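Local coordinates for protein enoyl-CoA hydratase (Geobacillus kaustophilus, PDB 2PPY) that probably catalyses the reversible hydration of trans-2-enoyl-CoA thioesters in fatty acid beta-oxidation, as a crotonase-fold hydratase assembled from six chains, at residues A42-I47 with Q102-C107; A120-L125 with T151-R156; L137-V140 with L145-T148; Q176-L179 with L183-R186. One frame throughout, in Å; residues are numbered along the deposited sequence.

Interaction 1: residues A42-I47 with Q102-C107; sequences AAIDDI and QVYIAC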
loop_
_atom_site.group_PDB
_atom_site.type_symbol
_atom_site.label_atom_id
_atom_site.label_comp_id
_atom_site.label_asym_id
_atom_site.label_seq_id
_atom_site.Cartn_x
_atom_site.Cartn_y
_atom_site.Cartn_z
ATOM N N ALA A 42 19.915 9.523 -21.323
ATOM C CA ALA A 42 20.398 8.781 -22.488
ATOM C C ALA A 42 21.453 7.756 -22.083
ATOM O O ALA A 42 21.485 6.645 -22.613
ATOM C CB ALA A 42 20.974 9.741 -23.521
ATOM N N ALA A 43 22.315 8.135 -21.143
ATOM C CA ALA A 43 23.367 7.241 -20.667
ATOM C C ALA A 43 22.734 6.024 -20.002
ATOM O O ALA A 43 23.174 4.888 -20.195
ATOM C CB ALA A 43 24.262 7.971 -19.678
ATOM N N ILE A 44 21.692 6.272 -19.215
ATOM C CA ILE A 44 20.986 5.194 -18.536
ATOM C C ILE A 44 20.385 4.238 -19.566
ATOM O O ILE A 44 20.582 3.021 -19.476
ATOM C CB ILE A 44 19.868 5.750 -17.626
ATOM C CG1 ILE A 44 20.495 6.592 -16.508
ATOM C CG2 ILE A 44 19.059 4.611 -17.038
ATOM C CD1 ILE A 44 19.501 7.230 -15.569
ATOM N N ASP A 45 19.666 4.782 -20.546
ATOM C CA ASP A 45 19.061 3.945 -21.583
ATOM C C ASP A 45 20.133 3.160 -22.332
ATOM O O ASP A 45 19.991 1.958 -22.563
ATOM C CB ASP A 45 18.258 4.787 -22.581
ATOM C CG ASP A 45 16.953 5.293 -22.005
ATOM O OD1 ASP A 45 16.417 4.642 -21.085
ATOM O OD2 ASP A 45 16.452 6.332 -22.481
ATOM N N ASP A 46 21.209 3.845 -22.708
ATOM C CA ASP A 46 22.305 3.195 -23.418
ATOM C C ASP A 46 22.855 2.024 -22.616
ATOM O O ASP A 46 22.986 0.915 -23.129
ATOM C CB ASP A 46 23.443 4.177 -23.673
ATOM C CG ASP A 46 24.653 3.503 -24.292
ATOM O OD1 ASP A 46 24.572 3.115 -25.475
ATOM O OD2 ASP A 46 25.677 3.346 -23.593
ATOM N N ILE A 47 23.183 2.286 -21.355
ATOM C CA ILE A 47 23.733 1.263 -20.481
ATOM C C ILE A 47 22.783 0.087 -20.284
ATOM O O ILE A 47 23.225 -1.062 -20.210
ATOM C CB ILE A 47 24.128 1.868 -19.116
ATOM C CG1 ILE A 47 25.256 2.888 -19.322
ATOM C CG2 ILE A 47 24.575 0.769 -18.161
ATOM C CD1 ILE A 47 25.627 3.684 -18.094
ATOM N N GLN A 102 21.656 -2.977 -13.815
ATOM C CA GLN A 102 22.945 -2.632 -13.214
ATOM C C GLN A 102 22.818 -2.048 -11.822
ATOM O O GLN A 102 21.831 -1.387 -11.501
ATOM C CB GLN A 102 23.703 -1.591 -14.051
ATOM C CG GLN A 102 24.117 -1.998 -15.448
ATOM C CD GLN A 102 22.979 -1.919 -16.437
ATOM O OE1 GLN A 102 22.026 -1.158 -16.249
ATOM N NE2 GLN A 102 23.079 -2.693 -17.512
ATOM N N VAL A 103 23.843 -2.280 -11.008
ATOM C CA VAL A 103 23.890 -1.731 -9.665
ATOM C C VAL A 103 24.506 -0.343 -9.824
ATOM O O VAL A 103 25.607 -0.200 -10.364
ATOM C CB VAL A 103 24.781 -2.585 -8.735
ATOM C CG1 VAL A 103 25.024 -1.859 -7.419
ATOM C CG2 VAL A 103 24.114 -3.924 -8.476
ATOM N N TYR A 104 23.786 0.678 -9.376
ATOM C CA TYR A 104 24.271 2.049 -9.464
ATOM C C TYR A 104 24.920 2.509 -8.156
ATOM O O TYR A 104 24.298 2.485 -7.096
ATOM C CB TYR A 104 23.121 2.991 -9.840
ATOM C CG TYR A 104 22.894 3.118 -11.335
ATOM C CD1 TYR A 104 22.520 2.016 -12.105
ATOM C CD2 TYR A 104 23.089 4.336 -11.982
ATOM C CE1 TYR A 104 22.349 2.127 -13.491
ATOM C CE2 TYR A 104 22.923 4.458 -13.359
ATOM C CZ TYR A 104 22.556 3.353 -14.105
ATOM O OH TYR A 104 22.412 3.480 -15.462
ATOM N N ILE A 105 26.179 2.925 -8.244
ATOM C CA ILE A 105 26.924 3.386 -7.079
ATOM C C ILE A 105 27.322 4.845 -7.264
ATOM O O ILE A 105 27.896 5.212 -8.290
ATOM C CB ILE A 105 28.222 2.569 -6.874
ATOM C CG1 ILE A 105 27.903 1.075 -6.838
ATOM C CG2 ILE A 105 28.912 2.987 -5.568
ATOM C CD1 ILE A 105 29.141 0.205 -6.766
ATOM N N ALA A 106 27.014 5.672 -6.274
ATOM C CA ALA A 106 27.371 7.081 -6.323
ATOM C C ALA A 106 28.720 7.239 -5.631
ATOM O O ALA A 106 28.842 6.967 -4.438
ATOM C CB ALA A 106 26.327 7.910 -5.608
ATOM N N CYS A 107 29.734 7.658 -6.382
ATOM C CA CYS A 107 31.063 7.851 -5.815
ATOM C C CYS A 107 31.173 9.316 -5.411
ATOM O O CYS A 107 31.451 10.177 -6.244
ATOM C CB CYS A 107 32.142 7.510 -6.845
ATOM S SG CYS A 107 33.829 7.532 -6.172
HETATM O O HOH W 1 21.279 1.530 -16.667
#
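Ile44 and Ile47, one helical turn apart, meet Tyr104 and Gln102. At Ile44 the phenol oxygen of Tyr104 arrives end-on, 3.8 Å from Ile44 CG1 and close to CA and CG2 as well, so the hydroxyl rests on an apolar branch point. The carbonyl of Ile44 also touches a bridging water that lies in the plane of the Tyr104 ring, at its edge. This water accepts from Tyr104 OH at 2.6 Å and donates to Gln102 OE1 at 2.8 Å, with a longer bond of 3.3 Å to Ile44 O; one water thus bridges three polar groups, two from the strand side and one helix carbonyl. At Ile47, CG2 lies anti to the backbone N (chi1 -64°) and so projects onto the amide of Gln102, 3.6 Å from CD. The bend of the Gln102 chain at chi2 (79°) lays that amide against the methyl, while its NE2 donates to the carbonyl of Ile53. Branched isoleucines fill the helix side of this layer, and a tyrosine is long enough to span it from the strand. Packing of a helix, 34-48, on the central sheet through strand 103-108 is the layered alpha/beta core of the crotonase fold.

Interaction 2: residues A120-L125 with T151-R156; sequences ALACDL and TQRLAR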
loop_
_atom_site.group_PDB
_atom_site.type_symbol
_atom_site.label_atom_id
_atom_site.label_comp_id
_atom_site.label_asym_id
_atom_site.label_seq_id
_atom_site.Cartn_x
_atom_site.Cartn_y
_atom_site.Cartn_z
ATOM N N ALA A 120 22.177 11.172 -5.958
ATOM C CA ALA A 120 22.881 10.147 -5.196
ATOM C C ALA A 120 21.914 9.238 -4.435
ATOM O O ALA A 120 22.171 8.043 -4.285
ATOM C CB ALA A 120 23.853 10.805 -4.225
ATOM N N LEU A 121 20.808 9.807 -3.959
ATOM C CA LEU A 121 19.804 9.038 -3.223
ATOM C C LEU A 121 19.105 8.042 -4.142
ATOM O O LEU A 121 18.653 6.986 -3.694
ATOM C CB LEU A 121 18.757 9.970 -2.597
ATOM C CG LEU A 121 19.162 10.800 -1.370
ATOM C CD1 LEU A 121 18.082 11.831 -1.043
ATOM C CD2 LEU A 121 19.385 9.876 -0.183
ATOM N N ALA A 122 19.024 8.382 -5.429
ATOM C CA ALA A 122 18.372 7.519 -6.417
ATOM C C ALA A 122 19.249 6.333 -6.830
ATOM O O ALA A 122 18.769 5.392 -7.454
ATOM C CB ALA A 122 17.976 8.334 -7.644
ATOM N N CYS A 123 20.534 6.382 -6.486
ATOM C CA CYS A 123 21.437 5.279 -6.804
ATOM C C CYS A 123 21.267 4.189 -5.744
ATOM O O CYS A 123 20.748 4.453 -4.659
ATOM C CB CYS A 123 22.888 5.764 -6.827
ATOM S SG CYS A 123 23.254 6.963 -8.130
ATOM N N ASP A 124 21.707 2.973 -6.055
ATOM C CA ASP A 124 21.582 1.841 -5.135
ATOM C C ASP A 124 22.497 1.937 -3.915
ATOM O O ASP A 124 22.140 1.475 -2.830
ATOM C CB ASP A 124 21.863 0.524 -5.875
ATOM C CG ASP A 124 20.971 0.338 -7.092
ATOM O OD1 ASP A 124 19.756 0.585 -6.967
ATOM O OD2 ASP A 124 21.473 -0.058 -8.169
ATOM N N LEU A 125 23.675 2.529 -4.096
ATOM C CA LEU A 125 24.637 2.671 -3.007
ATOM C C LEU A 125 25.350 4.015 -3.085
ATOM O O LEU A 125 25.433 4.617 -4.148
ATOM C CB LEU A 125 25.681 1.550 -3.076
ATOM C CG LEU A 125 25.223 0.093 -2.991
ATOM C CD1 LEU A 125 26.341 -0.830 -3.478
ATOM C CD2 LEU A 125 24.818 -0.239 -1.563
ATOM N N THR A 151 12.857 14.731 -0.494
ATOM C CA THR A 151 12.055 14.580 0.724
ATOM C C THR A 151 11.609 13.141 0.936
ATOM O O THR A 151 11.605 12.642 2.057
ATOM C CB THR A 151 10.774 15.472 0.715
ATOM O OG1 THR A 151 9.845 14.986 -0.264
ATOM C CG2 THR A 151 11.122 16.925 0.406
ATOM N N GLN A 152 11.244 12.478 -0.154
ATOM C CA GLN A 152 10.767 11.109 -0.095
ATOM C C GLN A 152 11.842 10.036 0.090
ATOM O O GLN A 152 11.706 9.161 0.946
ATOM C CB GLN A 152 9.931 10.816 -1.346
ATOM C CG GLN A 152 8.713 11.727 -1.473
ATOM C CD GLN A 152 7.930 11.839 -0.162
ATOM O OE1 GLN A 152 7.830 12.914 0.427
ATOM N NE2 GLN A 152 7.379 10.723 0.298
ATOM N N ARG A 153 12.908 10.093 -0.704
ATOM C CA ARG A 153 13.960 9.094 -0.584
ATOM C C ARG A 153 14.769 9.257 0.700
ATOM O O ARG A 153 15.167 8.264 1.314
ATOM C CB ARG A 153 14.883 9.120 -1.809
ATOM C CG ARG A 153 14.208 8.660 -3.113
ATOM C CD ARG A 153 15.242 8.221 -4.156
ATOM N NE ARG A 153 14.621 7.629 -5.342
ATOM C CZ ARG A 153 14.073 8.327 -6.333
ATOM N NH1 ARG A 153 14.074 9.652 -6.296
ATOM N NH2 ARG A 153 13.506 7.698 -7.356
ATOM N N LEU A 154 15.009 10.494 1.124
ATOM C CA LEU A 154 15.762 10.705 2.363
ATOM C C LEU A 154 14.998 10.106 3.543
ATOM O O LEU A 154 15.582 9.444 4.398
ATOM C CB LEU A 154 15.999 12.197 2.634
ATOM C CG LEU A 154 16.999 12.476 3.771
ATOM C CD1 LEU A 154 18.342 11.839 3.432
ATOM C CD2 LEU A 154 17.170 13.974 3.969
ATOM N N ALA A 155 13.690 10.342 3.579
ATOM C CA ALA A 155 12.854 9.834 4.658
ATOM C C ALA A 155 12.876 8.313 4.710
ATOM O O ALA A 155 12.959 7.728 5.787
ATOM C CB ALA A 155 11.415 10.334 4.494
ATOM N N ARG A 156 12.801 7.678 3.547
ATOM C CA ARG A 156 12.808 6.225 3.470
ATOM C C ARG A 156 14.178 5.646 3.800
ATOM O O ARG A 156 14.280 4.555 4.356
ATOM C CB ARG A 156 12.366 5.764 2.072
ATOM C CG ARG A 156 10.868 5.986 1.801
ATOM C CD ARG A 156 10.502 5.815 0.325
ATOM N NE ARG A 156 9.058 5.903 0.101
ATOM C CZ ARG A 156 8.325 6.998 0.286
ATOM N NH1 ARG A 156 8.892 8.124 0.697
ATOM N NH2 ARG A 156 7.015 6.969 0.070
#
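The backbones of 120-125 and 151-156 come nearest at Leu121 and Arg153, whose CA atoms are 6.4 Å apart, near the C-terminal part of helix 115-121 and ahead of strand 125-129. In this crotonase fold the contact sets that part of the helix, and the residues just after it, against helix 150-158. Leu121 and Arg153 meet first through their beta carbons, CB to CB 4.0 Å. Leu121 then sends CD1 along the second helix to Leu154, 4.2 Å from its CB, and the two leucines both pack on Leu183, so that flexible, branched apolar chains fill the space between the backbones. Arg153 goes the other way. Its chain is extended from CG to NE, which carries CD past the carbonyl of Leu121 (CD to O 3.7 Å). The charge is answered beyond the two segments, where Arg153 NH2 forms a salt bridge with Asp95, while Ile231 of the second subunit packs on the same arginine. Arg156 also faces that subunit, its NH2 bonding to the carbonyls of Gly222 and Met225 there. A small alanine suits position 122 because it lets the flat end of the arginine lie close: over the centre of the Arg153 guanidinium sits the methyl of Ala122, CB 4.1 Å above the plane.

Interaction 3: residues L137-V140 with L145-T148; sequences LPEV and LAGT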
loop_
_atom_site.group_PDB
_atom_site.type_symbol
_atom_site.label_atom_id
_atom_site.label_comp_id
_atom_site.label_asym_id
_atom_site.label_seq_id
_atom_site.Cartn_x
_atom_site.Cartn_y
_atom_site.Cartn_z
ATOM N N LEU A 137 20.391 18.628 2.130
ATOM C CA LEU A 137 19.392 19.234 1.254
ATOM C C LEU A 137 19.037 20.642 1.749
ATOM O O LEU A 137 18.123 20.817 2.555
ATOM C CB LEU A 137 18.139 18.357 1.233
ATOM C CG LEU A 137 18.285 16.901 0.763
ATOM C CD1 LEU A 137 16.986 16.153 1.015
ATOM C CD2 LEU A 137 18.646 16.854 -0.711
ATOM N N PRO A 138 19.758 21.668 1.265
ATOM C CA PRO A 138 19.506 23.050 1.679
ATOM C C PRO A 138 18.466 23.848 0.885
ATOM O O PRO A 138 18.374 25.061 1.051
ATOM C CB PRO A 138 20.890 23.677 1.591
ATOM C CG PRO A 138 21.442 23.029 0.364
ATOM C CD PRO A 138 21.028 21.570 0.518
ATOM N N GLU A 139 17.679 23.179 0.048
ATOM C CA GLU A 139 16.667 23.857 -0.765
ATOM C C GLU A 139 15.754 24.828 -0.018
ATOM O O GLU A 139 15.304 25.828 -0.584
ATOM C CB GLU A 139 15.795 22.833 -1.499
ATOM C CG GLU A 139 16.501 22.117 -2.635
ATOM C CD GLU A 139 17.195 20.837 -2.206
ATOM O OE1 GLU A 139 17.703 20.770 -1.065
ATOM O OE2 GLU A 139 17.244 19.900 -3.029
ATOM N N VAL A 140 15.464 24.535 1.244
ATOM C CA VAL A 140 14.590 25.399 2.027
ATOM C C VAL A 140 15.143 26.825 2.140
ATOM O O VAL A 140 14.379 27.779 2.295
ATOM C CB VAL A 140 14.374 24.837 3.456
ATOM C CG1 VAL A 140 15.662 24.941 4.266
ATOM C CG2 VAL A 140 13.257 25.590 4.146
ATOM N N LEU A 145 11.666 23.208 -1.908
ATOM C CA LEU A 145 12.032 21.970 -1.238
ATOM C C LEU A 145 12.767 21.023 -2.169
ATOM O O LEU A 145 12.879 21.288 -3.359
ATOM C CB LEU A 145 10.787 21.289 -0.664
ATOM C CG LEU A 145 9.606 20.989 -1.593
ATOM C CD1 LEU A 145 9.995 19.986 -2.672
ATOM C CD2 LEU A 145 8.455 20.446 -0.749
ATOM N N ALA A 146 13.284 19.927 -1.613
ATOM C CA ALA A 146 13.999 18.924 -2.402
ATOM C C ALA A 146 12.962 18.240 -3.292
ATOM O O ALA A 146 12.461 17.158 -2.966
ATOM C CB ALA A 146 14.662 17.910 -1.472
ATOM N N GLY A 147 12.650 18.887 -4.414
ATOM C CA GLY A 147 11.639 18.387 -5.331
ATOM C C GLY A 147 12.013 17.341 -6.360
ATOM O O GLY A 147 11.209 17.027 -7.241
ATOM N N THR A 148 13.220 16.805 -6.281
ATOM C CA THR A 148 13.610 15.764 -7.218
ATOM C C THR A 148 13.746 14.450 -6.444
ATOM O O THR A 148 14.728 13.722 -6.592
ATOM C CB THR A 148 14.943 16.096 -7.933
ATOM O OG1 THR A 148 14.922 17.455 -8.384
ATOM C CG2 THR A 148 15.121 15.200 -9.156
#
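Glu139 folds over Ala146 because its chain bends at chi2 (90°), after a chi1 of -72° that sets CG anti to the carbonyl carbon; the carboxylate is thereby turned back over the facing arm of the loop. Leu137, with a similar first torsion (-59°), brings CD1 to the same alanine. Two side chains therefore converge on one methyl. Leu137 CD1 lies 3.8 Å from Ala146 CB, an apolar contact, and Glu139 OE2 lies 3.6 Å from that CB and 3.4 Å from Ala146 CA. The aliphatic part of Glu139 runs alongside the peptide after Leu145, with Glu139 CB 3.6 Å from Leu145 C. No hydrogen bond joins the two segments, so the contact depends on shape. Alanine fits because its short side chain lets both the leucine and the glutamate approach. Ala146 is the centre of an inverse gamma turn, closed by a weak bond from Gly147 N to Leu145 O. Leu145 itself points away from Glu139, and its side chain packs on Ile215 of the second subunit, whose Gln238 NE2 also donates to Leu145 O. Glu139 OE2 lies close to Glu118 OE1, a pair of acidic side chains consistent with the two glutamates that hydratases of the crotonase fold carry in the active site, which this loop probably borders. Running from strand 135-136 to helix 150-158, the loop sets Leu137 against Leu117 on helix 115-121, Leu154 on helix 150-158 and Asn167 on helix 160-169, while Thr148 rests on helix 80-99.

Interaction 4: residues Q176-L179 with L183-R186; sequences QEAL and LVNR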
loop_
_atom_site.group_PDB
_atom_site.type_symbol
_atom_site.label_atom_id
_atom_site.label_comp_id
_atom_site.label_asym_id
_atom_site.label_seq_id
_atom_site.Cartn_x
_atom_site.Cartn_y
_atom_site.Cartn_z
ATOM N N GLN A 176 31.166 11.460 7.817
ATOM C CA GLN A 176 31.104 10.603 8.995
ATOM C C GLN A 176 29.689 10.556 9.565
ATOM O O GLN A 176 29.156 9.479 9.827
ATOM C CB GLN A 176 32.065 11.102 10.084
ATOM C CG GLN A 176 33.557 10.962 9.769
ATOM C CD GLN A 176 34.032 11.892 8.662
ATOM O OE1 GLN A 176 33.566 13.026 8.545
ATOM N NE2 GLN A 176 34.982 11.423 7.861
ATOM N N GLU A 177 29.086 11.726 9.762
ATOM C CA GLU A 177 27.730 11.796 10.300
ATOM C C GLU A 177 26.776 11.104 9.337
ATOM O O GLU A 177 25.828 10.432 9.754
ATOM C CB GLU A 177 27.316 13.255 10.506
ATOM C CG GLU A 177 28.254 14.023 11.445
ATOM C CD GLU A 177 27.921 15.504 11.554
ATOM O OE1 GLU A 177 27.670 16.138 10.509
ATOM O OE2 GLU A 177 27.924 16.035 12.685
ATOM N N ALA A 178 27.036 11.262 8.043
ATOM C CA ALA A 178 26.206 10.639 7.026
ATOM C C ALA A 178 26.270 9.123 7.184
ATOM O O ALA A 178 25.261 8.428 7.068
ATOM C CB ALA A 178 26.688 11.046 5.636
ATOM N N LEU A 179 27.466 8.611 7.453
ATOM C CA LEU A 179 27.643 7.176 7.629
ATOM C C LEU A 179 26.867 6.647 8.840
ATOM O O LEU A 179 26.235 5.593 8.770
ATOM C CB LEU A 179 29.132 6.839 7.788
ATOM C CG LEU A 179 29.458 5.349 7.954
ATOM C CD1 LEU A 179 29.003 4.587 6.712
ATOM C CD2 LEU A 179 30.964 5.167 8.174
ATOM N N LEU A 183 23.076 7.487 5.656
ATOM C CA LEU A 183 22.938 8.282 4.435
ATOM C C LEU A 183 23.881 7.767 3.343
ATOM O O LEU A 183 23.574 7.856 2.155
ATOM C CB LEU A 183 23.241 9.753 4.720
ATOM C CG LEU A 183 22.375 10.802 4.009
ATOM C CD1 LEU A 183 23.145 12.109 3.955
ATOM C CD2 LEU A 183 22.006 10.361 2.609
ATOM N N VAL A 184 25.044 7.260 3.749
ATOM C CA VAL A 184 26.011 6.688 2.808
ATOM C C VAL A 184 26.299 5.293 3.327
ATOM O O VAL A 184 26.075 5.026 4.510
ATOM C CB VAL A 184 27.341 7.499 2.742
ATOM C CG1 VAL A 184 27.053 8.923 2.290
ATOM C CG2 VAL A 184 28.051 7.491 4.103
ATOM N N ASN A 185 26.782 4.406 2.458
ATOM C CA ASN A 185 27.092 3.029 2.854
ATOM C C ASN A 185 28.550 2.816 3.244
ATOM O O ASN A 185 28.877 1.860 3.948
ATOM C CB ASN A 185 26.757 2.057 1.723
ATOM C CG ASN A 185 25.346 2.226 1.214
ATOM O OD1 ASN A 185 25.059 3.139 0.440
ATOM N ND2 ASN A 185 24.451 1.349 1.656
ATOM N N ARG A 186 29.424 3.695 2.772
ATOM C CA ARG A 186 30.850 3.588 3.065
ATOM C C ARG A 186 31.509 4.952 3.080
ATOM O O ARG A 186 31.108 5.856 2.350
ATOM C CB ARG A 186 31.563 2.759 1.994
ATOM C CG ARG A 186 31.103 1.333 1.838
ATOM C CD ARG A 186 31.888 0.394 2.724
ATOM N NE ARG A 186 31.643 -0.992 2.343
ATOM C CZ ARG A 186 30.463 -1.596 2.441
ATOM N NH1 ARG A 186 29.413 -0.935 2.919
ATOM N NH2 ARG A 186 30.329 -2.852 2.047
#
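Ala178 and Leu183 join the end of helix 175-181 to the loop that follows it, a helix-to-strand connection of the crotonase fold that leads into strand 186-188 at the margin of the central sheet. One backbone hydrogen bond ties the turn: Leu183 N donates to Ala178 O at 2.8 Å, with an N-H...O angle of 139° and the donor tilted 23° from the carbonyl plane. It takes up a carbonyl of the last helical turn and draws the chain back against the helix.

Apolar contacts accompany this bond. Ala178 CB sits 3.8 Å from Leu183 CB and 4.0 Å from Val184 CG1; a residue this small allows the loop to pass close against the helix. Val184 places CG2 between its backbone N and carbonyl carbon, and that methyl bears on the backbone of Leu179, 3.6 Å from CA. Leu183 continues inward to Leu121, Leu154 and Leu157, whereas Ile135 touches Ala178, Leu183 and Val184 alike.

Polar groups dominate the outer end. Asn185 OD1 accepts from Arg126 N, and its ND2 bonds to Ser161 of the third subunit. Arg186 makes a salt bridge through NH1 with Asp165 of that same subunit, and NH1 also donates to Asn185 O at 3.0 Å. Leucine suits position 179, at the border of this region, where CG, anti to the backbone N (chi1 -179°), turns the branch back to the loop: Leu179 CD1 lies 3.7 Å from Val184 O and 3.9 Å from Asn185 O.

In the fold
Interactions 1, 2 and 3 are buried, 1 nearest the centre of the chain and 3 near the periphery; interaction 4 is partly buried. Interactions 1 and 2 meet where strands 103-108 and 125-129 pair, Ala106 N to Leu125 O 2.9 Å, a probable hydrogen bond, and Asp124 OD2 also reaches Tyr104 N. Interaction 3 is nested in the loop that interaction 2 closes, and Leu137 CD1 touches Leu154 CD2 at 3.7 Å; Leu183 of interaction 4 joins that apolar cluster. Chemistry differs: a bridging water in 1, an arginine and leucines in 2, an alanine methyl met by a leucine and a carboxylate in 3, a backbone hydrogen bond with small apolar contacts in 4. Interactions 2 and 3 face the second subunit, 2 and 4 the third.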